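Peptidase S9 prolyl oligopeptidase catalytic domain-containing protein (Pyrococcus horikoshii, PDB 4HXF) probably acts as a serine peptidase of the prolyl oligopeptidase family, an acylaminoacyl peptidase whose hexamer encloses its own proteolytic compartment. Local coordinates at residues K13-S18 with Y29-A34; N43-E48 with E59-P64. One frame throughout, in Å; residues are numbered along the deposited sequence. Where two conformers were deposited one is given.

Contact 1 of 2, residues K13-S18 with Y29-A34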
loop_
_atom_site.group_PDB
_atom_site.type_symbol
_atom_site.label_atom_id
_atom_site.label_comp_id
_atom_site.label_asym_id
_atom_site.label_seq_id
_atom_site.Cartn_x
_atom_site.Cartn_y
_atom_site.Cartn_z
ATOM N N LYS A 13 -7.803 24.146 -23.233
ATOM C CA LYS A 13 -8.380 23.578 -24.459
ATOM C C LYS A 13 -7.324 23.707 -25.572
ATOM O O LYS A 13 -7.531 23.149 -26.661
ATOM C CB LYS A 13 -9.675 24.299 -24.800
ATOM C CG LYS A 13 -10.713 24.046 -23.695
ATOM C CD LYS A 13 -12.122 24.566 -23.988
ATOM N N PHE A 14 -6.241 24.466 -25.393
ATOM C CA PHE A 14 -5.270 24.645 -26.480
ATOM C C PHE A 14 -4.192 23.573 -26.509
ATOM O O PHE A 14 -3.721 23.082 -25.478
ATOM C CB PHE A 14 -4.592 26.030 -26.477
ATOM C CG PHE A 14 -5.563 27.171 -26.313
ATOM C CD1 PHE A 14 -5.233 28.302 -25.612
ATOM C CD2 PHE A 14 -6.797 27.159 -26.949
ATOM C CE1 PHE A 14 -6.144 29.388 -25.435
ATOM C CE2 PHE A 14 -7.718 28.233 -26.745
ATOM C CZ PHE A 14 -7.367 29.354 -25.999
ATOM N N ALA A 15 -3.674 23.327 -27.704
ATOM C CA ALA A 15 -2.478 22.470 -27.873
ATOM C C ALA A 15 -1.305 23.339 -27.874
ATOM O O ALA A 15 -1.306 24.317 -28.633
ATOM C CB ALA A 15 -2.572 21.662 -29.224
ATOM N N TYR A 16 -0.247 22.984 -27.083
ATOM C CA TYR A 16 0.904 23.830 -26.957
ATOM C C TYR A 16 2.105 23.063 -27.588
ATOM O O TYR A 16 2.448 21.963 -27.179
ATOM C CB TYR A 16 1.206 24.187 -25.576
ATOM C CG TYR A 16 0.127 24.958 -24.924
ATOM C CD1 TYR A 16 -0.846 24.358 -24.141
ATOM C CD2 TYR A 16 0.042 26.349 -25.111
ATOM C CE1 TYR A 16 -1.855 25.135 -23.608
ATOM C CE2 TYR A 16 -1.017 27.063 -24.561
ATOM C CZ TYR A 16 -1.941 26.466 -23.823
ATOM O OH TYR A 16 -2.971 27.244 -23.262
ATOM N N LEU A 17 2.692 23.668 -28.585
ATOM C CA LEU A 17 3.802 23.053 -29.286
ATOM C C LEU A 17 5.145 23.682 -28.890
ATOM O O LEU A 17 5.276 24.934 -28.736
ATOM C CB LEU A 17 3.691 23.182 -30.797
ATOM C CG LEU A 17 2.429 22.687 -31.508
ATOM C CD1 LEU A 17 2.593 22.834 -33.010
ATOM C CD2 LEU A 17 2.056 21.276 -31.010
ATOM N N SER A 18 6.158 22.830 -28.833
ATOM C CA SER A 18 7.521 23.310 -28.491
ATOM C C SER A 18 8.615 22.402 -29.040
ATOM O O SER A 18 8.359 21.279 -29.526
ATOM C CB SER A 18 7.700 23.372 -26.989
ATOM O OG SER A 18 7.619 22.075 -26.390
ATOM N N TYR A 29 8.550 17.282 -32.709
ATOM C CA TYR A 29 8.225 18.377 -31.802
ATOM C C TYR A 29 7.445 17.833 -30.646
ATOM O O TYR A 29 7.022 16.630 -30.675
ATOM C CB TYR A 29 7.455 19.526 -32.544
ATOM C CG TYR A 29 6.190 19.131 -33.251
ATOM C CD1 TYR A 29 6.241 18.702 -34.549
ATOM C CD2 TYR A 29 4.981 19.040 -32.565
ATOM C CE1 TYR A 29 5.093 18.260 -35.201
ATOM C CE2 TYR A 29 3.825 18.666 -33.240
ATOM C CZ TYR A 29 3.890 18.243 -34.545
ATOM O OH TYR A 29 2.801 17.830 -35.262
ATOM N N VAL A 30 7.173 18.618 -29.603
ATOM C CA VAL A 30 6.476 18.196 -28.399
ATOM C C VAL A 30 5.103 18.873 -28.376
ATOM O O VAL A 30 5.021 20.073 -28.626
ATOM C CB VAL A 30 7.188 18.541 -27.046
ATOM C CG1 VAL A 30 6.426 18.050 -25.880
ATOM C CG2 VAL A 30 8.621 17.940 -27.150
ATOM N N LEU A 31 4.104 18.056 -28.208
ATOM C CA LEU A 31 2.680 18.497 -28.039
ATOM C C LEU A 31 2.372 18.388 -26.534
ATOM O O LEU A 31 2.494 17.282 -25.954
ATOM C CB LEU A 31 1.771 17.570 -28.822
ATOM C CG LEU A 31 0.272 17.679 -28.511
ATOM C CD1 LEU A 31 -0.270 19.053 -28.893
ATOM C CD2 LEU A 31 -0.478 16.601 -29.331
ATOM N N THR A 32 2.033 19.520 -25.924
ATOM C CA THR A 32 1.717 19.621 -24.506
ATOM C C THR A 32 0.279 20.002 -24.288
ATOM O O THR A 32 -0.195 20.884 -24.971
ATOM C CB THR A 32 2.625 20.611 -23.757
ATOM O OG1 THR A 32 4.010 20.157 -23.963
ATOM C CG2 THR A 32 2.275 20.757 -22.237
ATOM N N LYS A 33 -0.357 19.316 -23.344
ATOM C CA LYS A 33 -1.689 19.590 -22.901
ATOM C C LYS A 33 -1.732 19.848 -21.420
ATOM O O LYS A 33 -1.086 19.094 -20.701
ATOM C CB LYS A 33 -2.604 18.429 -23.226
ATOM C CG LYS A 33 -2.781 18.265 -24.751
ATOM C CD LYS A 33 -3.458 19.423 -25.534
ATOM C CE LYS A 33 -4.776 19.872 -25.038
ATOM N NZ LYS A 33 -5.719 18.848 -25.134
ATOM N N ALA A 34 -2.479 20.851 -20.980
ATOM C CA ALA A 34 -2.754 21.070 -19.563
ATOM C C ALA A 34 -4.004 20.294 -19.219
ATOM O O ALA A 34 -5.145 20.660 -19.654
ATOM C CB ALA A 34 -2.951 22.577 -19.361
HETATM O O HOH W 1 -4.008 22.325 -22.871
HETATM O O HOH W 2 5.083 21.674 -25.925
#
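Y16 and T32 form a hydrogen-bonded pair in an antiparallel beta hairpin, the first two strands of a four-stranded sheet in the beta-propeller. Y16 N to T32 O spans 3.0 Å, and T32 N returns to Y16 O; S18 and V30 repeat this pair of bonds two residues on. Between them L17 and L31 are a non-hydrogen-bonded pair, with L17 CA making a CA-H...O contact with V30 O at 3.3 Å.

The dense part lies on the face of L17 and L31. L31 CG is anti to the backbone N (chi1 167°), which carries CD1 toward the 13-18 segment, where it presses on A15 CB at 3.5 Å, tighter than usual; a small alanine suits so close an approach. L17 CD2 touches both L31 CD1 and, obliquely, the ring of Y29 at CE2. K33, on the L31 side of its strand, bends at chi2 and chi3, bringing CE to 3.4 Å from F14 O, and again at chi4, which places NZ in a salt bridge to E163 of the second subunit. An alanine here would probably leave that glutamate without its cationic mate.

The face of Y16, T32, S18 and V30 is wetter, and the short hydroxyls of S18 and T32 suit it: one water bridges S18 OG, T32 OG1 and Y16 O. A second water donates to F14 O at 2.7 Å and accepts from A34 N at 2.8 Å.

Contact 2 of 2, residues N43-E48 with E59-P64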
loop_
_atom_site.group_PDB
_atom_site.type_symbol
_atom_site.label_atom_id
_atom_site.label_comp_id
_atom_site.label_asym_id
_atom_site.label_seq_id
_atom_site.Cartn_x
_atom_site.Cartn_y
_atom_site.Cartn_z
ATOM N N ASN A 43 2.879 15.479 -22.090
ATOM C CA ASN A 43 3.786 15.708 -23.147
ATOM C C ASN A 43 3.840 14.470 -24.077
ATOM O O ASN A 43 3.919 13.337 -23.597
ATOM C CB ASN A 43 5.227 15.969 -22.707
ATOM C CG ASN A 43 5.349 17.151 -21.812
ATOM O OD1 ASN A 43 5.805 17.013 -20.650
ATOM N ND2 ASN A 43 4.998 18.234 -22.282
ATOM N N THR A 44 3.689 14.746 -25.359
ATOM C CA THR A 44 3.773 13.766 -26.471
ATOM C C THR A 44 4.681 14.236 -27.529
ATOM O O THR A 44 4.544 15.354 -28.027
ATOM C CB THR A 44 2.359 13.472 -27.069
ATOM O OG1 THR A 44 1.420 13.137 -26.016
ATOM C CG2 THR A 44 2.382 12.285 -28.124
ATOM N N ILE A 45 5.664 13.412 -27.888
ATOM C CA ILE A 45 6.475 13.769 -29.044
ATOM C C ILE A 45 5.759 13.326 -30.298
ATOM O O ILE A 45 5.263 12.175 -30.400
ATOM C CB ILE A 45 7.902 13.109 -28.956
ATOM C CG1 ILE A 45 8.691 13.682 -27.794
ATOM C CG2 ILE A 45 8.631 13.229 -30.272
ATOM C CD1 ILE A 45 9.947 12.819 -27.417
ATOM N N VAL A 46 5.698 14.209 -31.288
ATOM C CA VAL A 46 5.095 13.919 -32.578
ATOM C C VAL A 46 6.199 13.956 -33.602
ATOM O O VAL A 46 7.036 14.869 -33.605
ATOM C CB VAL A 46 3.983 14.953 -32.925
ATOM C CG1 VAL A 46 3.335 14.581 -34.298
ATOM C CG2 VAL A 46 2.973 15.014 -31.758
ATOM N N ILE A 47 6.241 12.961 -34.451
ATOM C CA ILE A 47 7.226 12.872 -35.547
ATOM C C ILE A 47 6.453 12.878 -36.816
ATOM O O ILE A 47 5.552 12.022 -37.066
ATOM C CB ILE A 47 8.050 11.571 -35.450
ATOM C CG1 ILE A 47 8.799 11.553 -34.051
ATOM C CG2 ILE A 47 9.007 11.421 -36.629
ATOM C CD1 ILE A 47 9.015 10.179 -33.518
ATOM N N GLU A 48 6.729 13.892 -37.625
ATOM C CA GLU A 48 6.063 14.008 -38.925
ATOM C C GLU A 48 6.967 13.742 -40.057
ATOM O O GLU A 48 8.136 14.192 -40.077
ATOM C CB GLU A 48 5.470 15.346 -39.183
ATOM C CG GLU A 48 4.562 15.657 -38.102
ATOM C CD GLU A 48 3.485 16.636 -38.489
ATOM O OE1 GLU A 48 3.319 17.083 -39.664
ATOM O OE2 GLU A 48 2.844 16.978 -37.496
ATOM N N GLU A 59 4.783 8.645 -26.644
ATOM C CA GLU A 59 3.915 9.132 -25.586
ATOM C C GLU A 59 4.634 9.333 -24.239
ATOM O O GLU A 59 5.633 8.664 -23.960
ATOM C CB GLU A 59 2.722 8.194 -25.567
ATOM C CG GLU A 59 1.636 8.561 -24.641
ATOM C CD GLU A 59 0.988 9.903 -24.854
ATOM O OE1 GLU A 59 -0.247 9.898 -24.982
ATOM O OE2 GLU A 59 1.700 10.917 -24.840
ATOM N N ASP A 60 4.169 10.312 -23.463
ATOM C CA ASP A 60 4.722 10.727 -22.151
ATOM C C ASP A 60 6.245 10.951 -22.193
ATOM O O ASP A 60 7.071 10.259 -21.503
ATOM C CB ASP A 60 4.311 9.728 -21.122
ATOM C CG ASP A 60 2.858 9.745 -20.938
ATOM O OD1 ASP A 60 2.319 10.871 -20.826
ATOM O OD2 ASP A 60 2.251 8.672 -20.863
ATOM N N ALA A 61 6.664 11.837 -23.103
ATOM C CA ALA A 61 8.064 12.068 -23.452
ATOM C C ALA A 61 8.274 13.453 -23.904
ATOM O O ALA A 61 7.321 14.119 -24.399
ATOM C CB ALA A 61 8.525 11.086 -24.595
ATOM N N SER A 62 9.503 13.931 -23.801
ATOM C CA SER A 62 9.911 15.192 -24.309
ATOM C C SER A 62 11.390 15.178 -24.646
ATOM O O SER A 62 12.000 14.116 -24.622
ATOM C CB SER A 62 9.539 16.248 -23.257
ATOM O OG SER A 62 10.315 16.186 -22.091
ATOM N N MET A 63 11.932 16.359 -24.951
ATOM C CA MET A 63 13.313 16.505 -25.364
ATOM C C MET A 63 13.661 15.606 -26.523
ATOM O O MET A 63 14.710 14.911 -26.479
ATOM C CB MET A 63 14.212 16.270 -24.146
ATOM C CG MET A 63 13.949 17.275 -22.982
ATOM S SD MET A 63 15.335 17.250 -21.787
ATOM C CE MET A 63 16.700 17.208 -22.904
ATOM N N PRO A 64 12.909 15.658 -27.662
ATOM C CA PRO A 64 13.280 14.872 -28.823
ATOM C C PRO A 64 14.616 15.348 -29.419
ATOM O O PRO A 64 14.847 16.542 -29.625
ATOM C CB PRO A 64 12.159 15.153 -29.844
ATOM C CG PRO A 64 11.635 16.543 -29.450
ATOM C CD PRO A 64 11.759 16.538 -27.961
HETATM O O HOH W 3 7.993 14.552 -20.484
HETATM O O HOH W 4 3.327 13.290 -19.972
#
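T44 OG1 donates to E59 OE2 across a very short 2.5 Å, meeting the carboxylate on its syn side, 24° out of plane. T44 OG1 is anti to its own carbonyl carbon (chi1 -51°), a turn that presents the hydroxyl to E59. E59 OE2 also accepts from D60 N at 2.9 Å on its anti side; two donors thus grip OE2, and a carboxylate suits the place because it can take both. OE1 meanwhile accepts from K99 N of the second subunit.

The backbone adds A61 N to N43 O at 3.2 Å, with the donor well above the carbonyl plane. In one of the two conformers of D60 a water links N43 N to D60 OD1, a bridge that is therefore doubtful.

Further out the contact becomes apolar. I45 CD1 meets A61 CB at 3.6 Å and P64 CB at 4.0 Å; the branched isoleucine can also set CG2 against the proline ring, while F75 of strand 72-77 packs on both I45 and A61.

Here strand 54-59 ends one sheet and strand 62-66 opens the next, a blade-to-blade passage characteristic of a beta-propeller.

The two contacts follow in series along the chain, their centres about 10 Å apart. Contact 1 joins the first two strands of the sheet 16-23, 26-35, 40-49, 54-59; contact 2 begins on its third strand and crosses to strand 62-66 of the following sheet. Strands 26-35 and 40-49 are neighbours, and L31 N and T44 O, 2.7 Å apart, probably form one of the backbone bonds between them. V30 CG2 also packs on P64 CD at 3.5 Å, carrying contact 1 onto the next blade. Both contacts touch the second subunit, so this part of the propeller combines blade-to-blade packing with an interface of the hexamer.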